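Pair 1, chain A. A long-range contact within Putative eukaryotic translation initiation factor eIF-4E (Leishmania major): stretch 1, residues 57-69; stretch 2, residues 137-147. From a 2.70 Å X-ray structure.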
# COMPACT_ATOMS: atom_id res chain seq x y z
N GLU A 57 -3.30 10.31 10.19
CA GLU A 57 -4.17 9.17 9.91
C GLU A 57 -3.37 8.03 9.29
O GLU A 57 -3.57 6.86 9.64
CB GLU A 57 -5.31 9.58 8.99
CG GLU A 57 -6.37 10.45 9.64
CD GLU A 57 -7.65 10.52 8.83
OE1 GLU A 57 -7.58 10.40 7.58
OE2 GLU A 57 -8.73 10.68 9.43
N PHE A 58 -2.47 8.36 8.36
CA PHE A 58 -1.66 7.34 7.72
C PHE A 58 -0.84 6.57 8.75
O PHE A 58 -0.80 5.33 8.72
CB PHE A 58 -0.75 8.00 6.68
CG PHE A 58 0.31 7.09 6.13
CD1 PHE A 58 -0.00 6.15 5.16
CD2 PHE A 58 1.61 7.18 6.57
CE1 PHE A 58 0.98 5.32 4.65
CE2 PHE A 58 2.59 6.35 6.07
CZ PHE A 58 2.27 5.42 5.10
N PHE A 59 -0.20 7.28 9.68
CA PHE A 59 0.64 6.59 10.65
C PHE A 59 -0.19 5.81 11.67
O PHE A 59 0.27 4.79 12.18
CB PHE A 59 1.57 7.58 11.34
CG PHE A 59 2.78 7.91 10.51
CD1 PHE A 59 3.83 7.01 10.40
CD2 PHE A 59 2.87 9.11 9.83
CE1 PHE A 59 4.94 7.30 9.64
CE2 PHE A 59 3.97 9.41 9.06
CZ PHE A 59 5.01 8.50 8.97
N VAL A 60 -1.42 6.25 11.96
CA VAL A 60 -2.30 5.45 12.81
C VAL A 60 -2.67 4.15 12.10
O VAL A 60 -2.60 3.06 12.68
CB VAL A 60 -3.55 6.26 13.19
CG1 VAL A 60 -4.53 5.40 13.96
CG2 VAL A 60 -3.16 7.46 14.04
N MET A 61 -3.08 4.26 10.83
CA MET A 61 -3.30 3.08 10.01
C MET A 61 -2.12 2.13 10.11
O MET A 61 -2.28 0.94 10.40
CB MET A 61 -3.53 3.51 8.55
CG MET A 61 -3.80 2.38 7.58
SD MET A 61 -3.62 2.91 5.86
CE MET A 61 -1.84 2.97 5.72
N LEU A 62 -0.91 2.65 9.87
CA LEU A 62 0.29 1.82 9.97
C LEU A 62 0.38 1.16 11.34
O LEU A 62 0.72 -0.02 11.45
CB LEU A 62 1.54 2.65 9.71
CG LEU A 62 1.89 2.93 8.25
CD1 LEU A 62 3.09 3.86 8.19
CD2 LEU A 62 2.18 1.65 7.49
N ARG A 63 0.09 1.92 12.40
CA ARG A 63 0.12 1.36 13.75
C ARG A 63 -0.74 0.12 13.84
O ARG A 63 -0.32 -0.91 14.37
CB ARG A 63 -0.35 2.41 14.76
CG ARG A 63 -0.29 1.96 16.21
CD ARG A 63 -1.12 2.88 17.10
NE ARG A 63 -0.68 4.27 16.98
CZ ARG A 63 -1.45 5.33 17.17
NH1 ARG A 63 -2.73 5.18 17.50
NH2 ARG A 63 -0.95 6.55 17.04
N TYR A 64 -1.96 0.19 13.31
CA TYR A 64 -2.89 -0.93 13.46
C TYR A 64 -2.88 -1.91 12.29
O TYR A 64 -3.68 -2.84 12.28
CB TYR A 64 -4.31 -0.39 13.69
CG TYR A 64 -4.49 0.21 15.06
CD1 TYR A 64 -4.48 -0.58 16.20
CD2 TYR A 64 -4.64 1.59 15.22
CE1 TYR A 64 -4.63 -0.04 17.46
CE2 TYR A 64 -4.80 2.14 16.48
CZ TYR A 64 -4.79 1.33 17.59
OH TYR A 64 -4.94 1.88 18.84
N MET A 65 -1.98 -1.73 11.33
CA MET A 65 -1.80 -2.73 10.29
C MET A 65 -0.95 -3.89 10.80
O MET A 65 -0.13 -3.73 11.71
CB MET A 65 -1.13 -2.13 9.05
CG MET A 65 -2.08 -1.39 8.12
SD MET A 65 -1.22 -0.56 6.77
CE MET A 65 -0.39 -1.93 5.97
N LYS A 66 -1.15 -5.06 10.21
CA LYS A 66 -0.33 -6.19 10.62
C LYS A 66 0.94 -6.24 9.77
O LYS A 66 0.89 -6.00 8.56
CB LYS A 66 -1.10 -7.50 10.46
CG LYS A 66 -2.38 -7.58 11.31
CD LYS A 66 -2.06 -7.78 12.78
CE LYS A 66 -3.33 -7.72 13.63
NZ LYS A 66 -4.36 -8.71 13.20
N PRO A 67 2.10 -6.51 10.37
CA PRO A 67 3.32 -6.62 9.57
C PRO A 67 3.27 -7.81 8.63
O PRO A 67 2.61 -8.82 8.91
CB PRO A 67 4.43 -6.77 10.62
CG PRO A 67 3.75 -7.32 11.81
CD PRO A 67 2.36 -6.74 11.80
N LEU A 68 3.98 -7.69 7.52
CA LEU A 68 4.02 -8.76 6.54
C LEU A 68 4.74 -9.99 7.08
O LEU A 68 4.41 -11.12 6.71
CB LEU A 68 4.68 -8.28 5.25
CG LEU A 68 4.15 -6.95 4.71
CD1 LEU A 68 5.01 -6.47 3.55
CD2 LEU A 68 2.70 -7.09 4.28
N HIS A 69 5.73 -9.78 7.96
CA HIS A 69 6.44 -10.91 8.55
C HIS A 69 5.50 -11.84 9.30
O HIS A 69 5.74 -13.05 9.37
CB HIS A 69 7.53 -10.40 9.49
CG HIS A 69 8.18 -11.47 10.30
ND1 HIS A 69 8.44 -12.73 9.81
CD2 HIS A 69 8.64 -11.47 11.58
CE1 HIS A 69 9.02 -13.46 10.74
NE2 HIS A 69 9.15 -12.72 11.83
N ALA A 137 10.59 -2.01 3.52
CA ALA A 137 10.34 -1.60 2.14
C ALA A 137 8.86 -1.30 1.92
O ALA A 137 8.51 -0.35 1.20
CB ALA A 137 10.81 -2.69 1.18
N TRP A 138 7.98 -2.10 2.52
CA TRP A 138 6.55 -1.84 2.43
C TRP A 138 6.22 -0.46 3.00
O TRP A 138 5.51 0.33 2.37
CB TRP A 138 5.80 -2.95 3.16
CG TRP A 138 4.31 -2.83 3.19
CD1 TRP A 138 3.51 -2.97 4.28
CD2 TRP A 138 3.45 -2.55 2.08
NE1 TRP A 138 2.19 -2.80 3.92
CE2 TRP A 138 2.13 -2.54 2.58
CE3 TRP A 138 3.66 -2.32 0.72
CZ2 TRP A 138 1.03 -2.29 1.76
CZ3 TRP A 138 2.56 -2.07 -0.09
CH2 TRP A 138 1.26 -2.06 0.44
N GLU A 139 6.76 -0.15 4.18
CA GLU A 139 6.53 1.15 4.79
C GLU A 139 7.11 2.28 3.94
O GLU A 139 6.48 3.33 3.78
CB GLU A 139 7.14 1.18 6.20
CG GLU A 139 6.47 0.24 7.19
CD GLU A 139 7.17 0.20 8.54
OE1 GLU A 139 8.25 0.82 8.68
OE2 GLU A 139 6.63 -0.43 9.48
N ASN A 140 8.30 2.08 3.38
CA ASN A 140 8.91 3.12 2.55
C ASN A 140 8.05 3.41 1.32
O ASN A 140 7.84 4.57 0.96
CB ASN A 140 10.32 2.70 2.13
CG ASN A 140 11.31 2.77 3.27
OD1 ASN A 140 11.09 3.45 4.27
ND2 ASN A 140 12.43 2.07 3.12
N VAL A 141 7.53 2.36 0.67
CA VAL A 141 6.72 2.57 -0.52
C VAL A 141 5.39 3.22 -0.15
O VAL A 141 4.88 4.07 -0.89
CB VAL A 141 6.51 1.25 -1.27
CG1 VAL A 141 5.60 1.45 -2.48
CG2 VAL A 141 7.85 0.69 -1.72
N LEU A 142 4.82 2.85 0.99
CA LEU A 142 3.58 3.50 1.42
C LEU A 142 3.82 4.99 1.70
O LEU A 142 3.00 5.84 1.31
CB LEU A 142 3.03 2.80 2.66
CG LEU A 142 2.13 1.60 2.39
CD1 LEU A 142 1.99 0.74 3.63
CD2 LEU A 142 0.76 2.09 1.91
N MET A 143 4.93 5.31 2.37
CA MET A 143 5.24 6.71 2.67
C MET A 143 5.49 7.49 1.39
O MET A 143 5.10 8.65 1.28
CB MET A 143 6.45 6.80 3.59
CG MET A 143 6.18 6.36 5.02
SD MET A 143 7.58 6.61 6.13
CE MET A 143 8.80 5.56 5.36
N ALA A 144 6.16 6.87 0.41
CA ALA A 144 6.36 7.52 -0.88
C ALA A 144 5.03 7.74 -1.60
O ALA A 144 4.85 8.75 -2.29
CB ALA A 144 7.31 6.70 -1.74
N THR A 145 4.10 6.80 -1.45
CA THR A 145 2.79 6.96 -2.07
C THR A 145 2.07 8.17 -1.48
O THR A 145 1.68 9.09 -2.20
CB THR A 145 1.96 5.69 -1.89
OG1 THR A 145 2.69 4.56 -2.39
CG2 THR A 145 0.63 5.80 -2.64
N VAL A 146 1.90 8.18 -0.16
CA VAL A 146 1.12 9.25 0.47
C VAL A 146 1.84 10.59 0.33
O VAL A 146 1.20 11.63 0.14
CB VAL A 146 0.81 8.92 1.94
CG1 VAL A 146 -0.10 7.72 2.03
CG2 VAL A 146 2.09 8.71 2.74
N GLY A 147 3.17 10.58 0.41
CA GLY A 147 3.95 11.79 0.28
C GLY A 147 4.12 12.30 -1.13
O GLY A 147 4.70 13.37 -1.32

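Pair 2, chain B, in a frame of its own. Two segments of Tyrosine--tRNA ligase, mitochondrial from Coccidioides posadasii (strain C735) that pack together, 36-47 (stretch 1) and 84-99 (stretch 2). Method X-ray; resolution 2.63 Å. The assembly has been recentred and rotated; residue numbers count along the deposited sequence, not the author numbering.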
# COMPACT_ATOMS: atom_id res chain seq x y z
N SER B 36 -15.77 27.06 -27.16
CA SER B 36 -14.85 26.35 -26.29
C SER B 36 -14.97 24.85 -26.50
O SER B 36 -15.95 24.34 -27.05
CB SER B 36 -15.11 26.70 -24.83
OG SER B 36 -16.29 26.07 -24.36
N PHE B 37 -13.95 24.12 -26.04
CA PHE B 37 -13.94 22.67 -26.22
C PHE B 37 -14.99 21.99 -25.35
O PHE B 37 -15.69 21.08 -25.80
CB PHE B 37 -12.54 22.13 -25.90
CG PHE B 37 -12.39 20.66 -26.15
CD1 PHE B 37 -12.40 20.16 -27.45
CD2 PHE B 37 -12.24 19.77 -25.10
CE1 PHE B 37 -12.26 18.80 -27.68
CE2 PHE B 37 -12.10 18.42 -25.33
CZ PHE B 37 -12.11 17.93 -26.62
N LEU B 38 -15.12 22.43 -24.09
CA LEU B 38 -16.11 21.83 -23.20
C LEU B 38 -17.52 22.06 -23.74
O LEU B 38 -18.34 21.14 -23.79
CB LEU B 38 -15.96 22.41 -21.80
CG LEU B 38 -16.83 21.77 -20.71
CD1 LEU B 38 -16.48 20.30 -20.53
CD2 LEU B 38 -16.67 22.52 -19.40
N SER B 39 -17.83 23.30 -24.13
CA SER B 39 -19.12 23.59 -24.73
C SER B 39 -19.40 22.66 -25.91
O SER B 39 -20.52 22.15 -26.06
CB SER B 39 -19.17 25.05 -25.19
OG SER B 39 -20.41 25.35 -25.81
N PHE B 40 -18.39 22.41 -26.74
CA PHE B 40 -18.56 21.52 -27.88
C PHE B 40 -18.88 20.10 -27.41
O PHE B 40 -19.85 19.49 -27.89
CB PHE B 40 -17.30 21.53 -28.74
CG PHE B 40 -17.33 20.55 -29.87
CD1 PHE B 40 -18.18 20.74 -30.95
CD2 PHE B 40 -16.50 19.44 -29.86
CE1 PHE B 40 -18.20 19.84 -31.99
CE2 PHE B 40 -16.53 18.53 -30.90
CZ PHE B 40 -17.38 18.73 -31.97
N LEU B 41 -18.09 19.56 -26.48
CA LEU B 41 -18.38 18.24 -25.94
C LEU B 41 -19.82 18.16 -25.43
O LEU B 41 -20.49 17.14 -25.60
CB LEU B 41 -17.41 17.89 -24.82
CG LEU B 41 -15.95 17.56 -25.18
CD1 LEU B 41 -15.20 17.16 -23.92
CD2 LEU B 41 -15.86 16.47 -26.23
N GLU B 42 -20.30 19.24 -24.81
CA GLU B 42 -21.67 19.25 -24.32
C GLU B 42 -22.66 19.18 -25.47
O GLU B 42 -23.61 18.39 -25.44
CB GLU B 42 -21.92 20.51 -23.48
CG GLU B 42 -21.13 20.55 -22.18
CD GLU B 42 -21.33 21.85 -21.42
OE1 GLU B 42 -21.77 22.84 -22.04
OE2 GLU B 42 -21.05 21.88 -20.20
N GLU B 43 -22.46 20.01 -26.51
CA GLU B 43 -23.39 19.99 -27.63
C GLU B 43 -23.38 18.65 -28.36
O GLU B 43 -24.29 18.38 -29.14
CB GLU B 43 -23.07 21.15 -28.59
CG GLU B 43 -22.37 20.76 -29.89
CD GLU B 43 -22.12 21.96 -30.79
OE1 GLU B 43 -22.61 23.06 -30.46
OE2 GLU B 43 -21.44 21.80 -31.83
N ARG B 44 -22.37 17.82 -28.13
CA ARG B 44 -22.34 16.46 -28.65
C ARG B 44 -22.95 15.45 -27.69
O ARG B 44 -23.05 14.27 -28.04
CB ARG B 44 -20.91 16.04 -28.99
CG ARG B 44 -20.18 16.96 -29.95
CD ARG B 44 -20.80 16.98 -31.34
NE ARG B 44 -20.64 15.70 -32.04
CZ ARG B 44 -20.74 15.55 -33.36
NH1 ARG B 44 -21.01 16.59 -34.14
NH2 ARG B 44 -20.58 14.35 -33.90
N GLY B 45 -23.35 15.87 -26.49
CA GLY B 45 -23.96 14.97 -25.54
C GLY B 45 -23.02 13.98 -24.91
O GLY B 45 -23.47 13.00 -24.31
N LEU B 46 -21.71 14.20 -25.02
CA LEU B 46 -20.73 13.32 -24.40
C LEU B 46 -20.46 13.66 -22.94
O LEU B 46 -19.71 12.94 -22.28
CB LEU B 46 -19.41 13.35 -25.18
CG LEU B 46 -19.44 12.81 -26.61
CD1 LEU B 46 -18.09 13.02 -27.27
CD2 LEU B 46 -19.82 11.33 -26.63
N VAL B 47 -21.04 14.74 -22.43
CA VAL B 47 -20.77 15.21 -21.08
C VAL B 47 -22.00 14.89 -20.24
O VAL B 47 -23.01 15.60 -20.30
CB VAL B 47 -20.45 16.71 -21.04
CG1 VAL B 47 -20.18 17.16 -19.61
CG2 VAL B 47 -19.25 17.02 -21.93
N MSE B 84 -16.81 3.27 -25.39
CA MSE B 84 -16.40 4.17 -26.46
C MSE B 84 -16.58 5.65 -26.15
O MSE B 84 -15.81 6.47 -26.65
CB MSE B 84 -17.14 3.82 -27.75
CG MSE B 84 -16.56 2.61 -28.47
SE MSE B 84 -14.67 2.81 -28.89
CE MSE B 84 -14.73 4.61 -29.64
N LEU B 85 -17.56 6.00 -25.33
CA LEU B 85 -17.85 7.42 -25.12
C LEU B 85 -16.68 8.16 -24.48
O LEU B 85 -16.30 9.23 -25.00
CB LEU B 85 -19.12 7.58 -24.29
CG LEU B 85 -20.37 6.91 -24.86
CD1 LEU B 85 -21.54 7.25 -23.97
CD2 LEU B 85 -20.62 7.33 -26.30
N PRO B 86 -16.08 7.70 -23.38
CA PRO B 86 -14.85 8.36 -22.92
C PRO B 86 -13.84 8.50 -24.03
O PRO B 86 -13.30 9.59 -24.27
CB PRO B 86 -14.36 7.44 -21.80
CG PRO B 86 -15.56 6.70 -21.34
CD PRO B 86 -16.45 6.55 -22.53
N PHE B 87 -13.60 7.41 -24.77
CA PHE B 87 -12.61 7.45 -25.84
C PHE B 87 -13.01 8.45 -26.92
O PHE B 87 -12.15 9.19 -27.43
CB PHE B 87 -12.44 6.04 -26.41
CG PHE B 87 -11.85 5.07 -25.43
CD1 PHE B 87 -10.97 5.50 -24.45
CD2 PHE B 87 -12.18 3.72 -25.47
CE1 PHE B 87 -10.42 4.61 -23.55
CE2 PHE B 87 -11.64 2.83 -24.57
CZ PHE B 87 -10.76 3.28 -23.61
N MSE B 88 -14.29 8.51 -27.27
CA MSE B 88 -14.76 9.54 -28.18
C MSE B 88 -14.23 10.88 -27.69
O MSE B 88 -13.56 11.59 -28.45
CB MSE B 88 -16.29 9.57 -28.25
CG MSE B 88 -16.93 8.37 -28.94
SE MSE B 88 -16.23 8.01 -30.73
CE MSE B 88 -16.35 9.80 -31.48
N ILE B 89 -14.48 11.20 -26.42
CA ILE B 89 -13.95 12.44 -25.86
C ILE B 89 -12.46 12.54 -26.13
O ILE B 89 -11.98 13.49 -26.76
CB ILE B 89 -14.28 12.56 -24.36
CG1 ILE B 89 -15.80 12.76 -24.18
CG2 ILE B 89 -13.49 13.70 -23.71
CD1 ILE B 89 -16.25 13.03 -22.75
N LEU B 90 -11.70 11.52 -25.70
CA LEU B 90 -10.27 11.51 -25.98
C LEU B 90 -10.02 11.80 -27.45
O LEU B 90 -9.25 12.71 -27.80
CB LEU B 90 -9.66 10.16 -25.60
CG LEU B 90 -9.54 9.80 -24.11
CD1 LEU B 90 -8.63 8.60 -23.95
CD2 LEU B 90 -9.02 10.97 -23.27
N GLY B 91 -10.68 11.06 -28.33
CA GLY B 91 -10.55 11.27 -29.76
C GLY B 91 -10.68 12.75 -30.07
O GLY B 91 -9.74 13.37 -30.60
N TRP B 92 -11.82 13.33 -29.71
CA TRP B 92 -12.01 14.76 -29.93
C TRP B 92 -10.83 15.53 -29.37
O TRP B 92 -10.15 16.27 -30.09
CB TRP B 92 -13.32 15.23 -29.31
CG TRP B 92 -14.54 14.80 -30.09
CD1 TRP B 92 -15.49 13.91 -29.71
CD2 TRP B 92 -14.92 15.26 -31.40
NE1 TRP B 92 -16.45 13.78 -30.69
CE2 TRP B 92 -16.12 14.60 -31.74
CE3 TRP B 92 -14.37 16.16 -32.31
CZ2 TRP B 92 -16.77 14.81 -32.95
CZ3 TRP B 92 -15.01 16.36 -33.52
CH2 TRP B 92 -16.20 15.69 -33.82
N ALA B 93 -10.55 15.34 -28.08
CA ALA B 93 -9.42 16.02 -27.45
C ALA B 93 -8.18 15.92 -28.33
O ALA B 93 -7.56 16.94 -28.67
CB ALA B 93 -9.15 15.41 -26.07
N TYR B 94 -7.84 14.71 -28.76
CA TYR B 94 -6.64 14.52 -29.56
C TYR B 94 -6.66 15.40 -30.80
O TYR B 94 -5.70 16.13 -31.07
CB TYR B 94 -6.49 13.05 -29.94
CG TYR B 94 -5.39 12.80 -30.95
CD1 TYR B 94 -4.06 12.93 -30.60
CD2 TYR B 94 -5.69 12.44 -32.26
CE1 TYR B 94 -3.05 12.71 -31.51
CE2 TYR B 94 -4.70 12.21 -33.18
CZ TYR B 94 -3.38 12.35 -32.80
OH TYR B 94 -2.38 12.12 -33.72
N VAL B 95 -7.76 15.38 -31.55
CA VAL B 95 -7.79 16.03 -32.85
C VAL B 95 -7.93 17.53 -32.65
O VAL B 95 -7.94 18.30 -33.62
CB VAL B 95 -8.92 15.48 -33.75
CG1 VAL B 95 -8.72 13.99 -34.02
CG2 VAL B 95 -10.29 15.76 -33.14
N HIS B 96 -8.06 17.96 -31.39
CA HIS B 96 -8.10 19.38 -31.09
C HIS B 96 -6.78 19.89 -30.52
O HIS B 96 -6.72 21.01 -30.00
CB HIS B 96 -9.25 19.69 -30.13
CG HIS B 96 -10.58 19.85 -30.82
ND1 HIS B 96 -11.19 21.07 -30.99
CD2 HIS B 96 -11.40 18.94 -31.38
CE1 HIS B 96 -12.33 20.91 -31.63
NE2 HIS B 96 -12.49 19.62 -31.88
N GLY B 97 -5.71 19.10 -30.61
CA GLY B 97 -4.41 19.51 -30.14
C GLY B 97 -4.16 19.26 -28.67
O GLY B 97 -3.05 19.54 -28.19
N LEU B 98 -5.15 18.76 -27.94
CA LEU B 98 -4.97 18.41 -26.54
C LEU B 98 -4.44 16.99 -26.43
O LEU B 98 -4.66 16.15 -27.31
CB LEU B 98 -6.30 18.53 -25.79
CG LEU B 98 -6.79 19.97 -25.63
CD1 LEU B 98 -8.30 20.03 -25.47
CD2 LEU B 98 -6.11 20.64 -24.44
N LYS B 99 -3.71 16.73 -25.34
CA LYS B 99 -3.09 15.42 -25.15
C LYS B 99 -4.14 14.39 -24.75
O LYS B 99 -5.01 14.66 -23.91
CB LYS B 99 -2.00 15.50 -24.09
CG LYS B 99 -1.19 14.21 -23.98
CD LYS B 99 0.03 14.37 -23.08
CE LYS B 99 0.98 13.19 -23.23
NZ LYS B 99 2.15 13.29 -22.32

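Both pairs set two helices side by side, running in roughly opposite senses, closer to antiparallel in pair 1 (157° between the N-to-C directions) than in pair 2 (140°), with the axes 11.7 and 11.5 Å apart at closest approach. Fourteen central residues superpose with an RMSD of 0.8 Å. No hydrogen bond crosses either interface, so shape and apolar surface must do the work.

The clearest shared rule is a phenylalanine, in rotamer t, aimed at the second helix. Phe A58 matches Phe B37, and both rings lie deep in the contact. In pair 1, Val A146 covers one face, its CG2 3.9 Å from the Phe A58 ring centroid, while Phe A58 CZ meets Leu A142 CB at 3.7 Å. The position of Val A146 belongs to His B96 in pair 2, whose ring sits obliquely to Phe B37, with CE1 of Phe B37 3.7 Å from CG of His B96. Beside the ring, Met A143 is matched by Ala B93. The methionine sends CG to within 3.7 Å of Phe A58 CE2; the short alanine leaves Phe B37 CZ 3.4 Å from the backbone N of Ala B93.

One turn on, pair 2 is bulkier on both helices. Met A61 points toward the partner helix but makes no close contact, whereas its match Phe B40 drives its edge into the face of Trp B92, CE2 to CE3 3.5 Å. Trp B92 occupies the position of Leu A142, so an aromatic edge-to-face pair in pair 2 stands where pair 1 has a methionine and a leucine.

Leu A62 and Leu B41 are the same residue in the same rotamers, m and t. Leu A62 CD2 reaches Leu A142 CD1 at 4.0 Å; Leu B41 CD1 reaches Ile B89 CG2 at 3.9 Å, and Leu B41 CD2 lies 4.2 Å from Trp B92 CB. Ile B89 takes the place of Glu A139; both set out sideways, but the end of Ile B89 comes nearer and makes contact, while Glu A139 makes no close contact and stays partly exposed.

At the next inward position Met A65 matches Arg B44. Met A65 CE comes to 3.4 Å from NE1 at the edge of the Trp A138 ring. Arg B44 instead lays a face of its guanidinium by the edge of Trp B92, NH2 to CZ2 4.0 Å, with its polar atoms hydrogen-bonded elsewhere in the structure. Each pair thus has one tryptophan, but a turn apart: Trp A138 matches Met B88, a selenomethionine whose CB packs 4.0 Å from Leu B46 CD1. The two backbones hold a similar spacing, and the large side chains are distributed differently within it.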